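Local coordinates for nuclear receptor subfamily 1 group I member 3 (Mus musculus, PDB 1XNX), which binds DNA response elements as a heterodimer with RXR and activates transcription of target genes, including cytochrome P450 genes that respond to xenobiotics, at residues A[12-16]-A[202-206]. Coordinates in Å, arbitrary orientation, origin at the centre of the assembly. Numbering follows the deposited sequence.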
loop_
_atom_site.group_PDB
_atom_site.type_symbol
_atom_site.label_atom_id
_atom_site.label_comp_id
_atom_site.label_asym_id
_atom_site.label_seq_id
_atom_site.Cartn_x
_atom_site.Cartn_y
_atom_site.Cartn_z
ATOM N N LEU A 12 7.461 -28.710 -11.009
ATOM C CA LEU A 12 8.306 -27.484 -10.877
ATOM C C LEU A 12 8.584 -26.867 -12.240
ATOM O O LEU A 12 9.684 -27.004 -12.787
ATOM C CB LEU A 12 9.637 -27.804 -10.173
ATOM C CG LEU A 12 9.644 -27.607 -8.651
ATOM C CD1 LEU A 12 8.730 -28.637 -7.984
ATOM C CD2 LEU A 12 11.068 -27.718 -8.113
ATOM N N GLN A 13 7.569 -26.189 -12.769
ATOM C CA GLN A 13 7.596 -25.522 -14.070
ATOM C C GLN A 13 6.199 -25.703 -14.658
ATOM O O GLN A 13 5.584 -26.759 -14.484
ATOM C CB GLN A 13 8.622 -26.151 -15.022
ATOM C CG GLN A 13 9.662 -25.166 -15.547
ATOM C CD GLN A 13 10.383 -25.673 -16.787
ATOM O OE1 GLN A 13 10.990 -26.745 -16.776
ATOM N NE2 GLN A 13 10.317 -24.899 -17.868
ATOM N N LEU A 14 5.703 -24.676 -15.346
ATOM C CA LEU A 14 4.368 -24.721 -15.936
ATOM C C LEU A 14 4.377 -25.172 -17.381
ATOM O O LEU A 14 5.144 -24.661 -18.196
ATOM C CB LEU A 14 3.710 -23.344 -15.876
ATOM C CG LEU A 14 3.443 -22.740 -14.503
ATOM C CD1 LEU A 14 2.843 -21.363 -14.680
ATOM C CD2 LEU A 14 2.505 -23.636 -13.719
ATOM N N ASN A 15 3.504 -26.121 -17.699
ATOM C CA ASN A 15 3.394 -26.615 -19.056
ATOM C C ASN A 15 2.316 -25.794 -19.759
ATOM O O ASN A 15 1.640 -24.979 -19.124
ATOM C CB ASN A 15 3.026 -28.092 -19.036
ATOM C CG ASN A 15 1.724 -28.350 -18.340
ATOM O OD1 ASN A 15 1.531 -29.404 -17.735
ATOM N ND2 ASN A 15 0.806 -27.396 -18.432
ATOM N N GLN A 16 2.148 -26.010 -21.060
ATOM C CA GLN A 16 1.159 -25.266 -21.841
ATOM C C GLN A 16 -0.255 -25.347 -21.249
ATOM O O GLN A 16 -0.951 -24.330 -21.154
ATOM C CB GLN A 16 1.158 -25.774 -23.286
ATOM C CG GLN A 16 0.665 -24.760 -24.300
ATOM C CD GLN A 16 1.543 -23.518 -24.365
ATOM O OE1 GLN A 16 1.267 -22.585 -25.124
ATOM N NE2 GLN A 16 2.611 -23.502 -23.568
ATOM N N ASN A 202 4.229 -23.629 -8.463
ATOM C CA ASN A 202 5.163 -23.485 -9.573
ATOM C C ASN A 202 5.099 -22.100 -10.202
ATOM O O ASN A 202 6.129 -21.572 -10.660
ATOM C CB ASN A 202 4.903 -24.570 -10.622
ATOM C CG ASN A 202 5.334 -25.964 -10.150
ATOM O OD1 ASN A 202 5.227 -26.941 -10.894
ATOM N ND2 ASN A 202 5.826 -26.054 -8.917
ATOM N N HIS A 203 3.900 -21.513 -10.217
ATOM C CA HIS A 203 3.722 -20.174 -10.767
ATOM C C HIS A 203 4.554 -19.198 -9.951
ATOM O O HIS A 203 5.260 -18.356 -10.506
ATOM C CB HIS A 203 2.251 -19.747 -10.723
ATOM C CG HIS A 203 2.051 -18.262 -10.835
ATOM N ND1 HIS A 203 2.106 -17.417 -9.745
ATOM C CD2 HIS A 203 1.838 -17.467 -11.912
ATOM C CE1 HIS A 203 1.936 -16.170 -10.144
ATOM N NE2 HIS A 203 1.772 -16.173 -11.455
ATOM N N ILE A 204 4.464 -19.319 -8.628
ATOM C CA ILE A 204 5.212 -18.458 -7.728
ATOM C C ILE A 204 6.700 -18.540 -8.016
ATOM O O ILE A 204 7.375 -17.511 -8.096
ATOM C CB ILE A 204 4.962 -18.832 -6.243
ATOM C CG1 ILE A 204 3.592 -18.301 -5.804
ATOM C CG2 ILE A 204 6.075 -18.279 -5.357
ATOM C CD1 ILE A 204 3.254 -18.613 -4.381
ATOM N N MET A 205 7.218 -19.756 -8.175
ATOM C CA MET A 205 8.643 -19.924 -8.456
ATOM C C MET A 205 9.022 -19.193 -9.747
ATOM O O MET A 205 10.016 -18.464 -9.794
ATOM C CB MET A 205 8.990 -21.407 -8.563
ATOM C CG MET A 205 8.835 -22.164 -7.256
ATOM S SD MET A 205 9.214 -23.926 -7.407
ATOM C CE MET A 205 10.970 -23.886 -7.135
ATOM N N GLU A 206 8.215 -19.385 -10.786
ATOM C CA GLU A 206 8.443 -18.731 -12.071
ATOM C C GLU A 206 8.659 -17.223 -11.889
ATOM O O GLU A 206 9.328 -16.583 -12.702
ATOM C CB GLU A 206 7.238 -18.974 -12.985
ATOM C CG GLU A 206 7.340 -18.417 -14.403
ATOM C CD GLU A 206 5.974 -18.350 -15.084
ATOM O OE1 GLU A 206 5.159 -17.469 -14.710
ATOM O OE2 GLU A 206 5.703 -19.184 -15.983
#
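In the helical ligand-binding domain of this nuclear receptor, the loop leading into helix 16-32 runs beside the C-terminal part of helix 186-206, at the periphery and well away from the steroid pocket. One side-chain carbonyl binds the loop: Asn202 OD1 accepts both Leu12 N at 2.9 Å and Gln13 N at 3.1 Å, so two successive amides share a single acceptor. The main chain of Asn202 remains in its helix, its O accepting Glu206 N at 3.0 Å. Further along the loop, Leu14 O bonds to Lys19 NZ, and Asn15 N, at the N-cap, is bonded to Gln18 OE1, a side chain three residues on in the first turn of the helix. Apolar contacts accompany these bonds. Leu14 lays its methyls along the helix, CD2 lying 4.0 Å from Asn202 CB and CD1 4.3 Å from His203 CB, while the His203 side chain also touches Pro165 and Glu166 of helix 164-175. At the exposed edge, Leu12 CG packs 3.9 Å from Met205 SD.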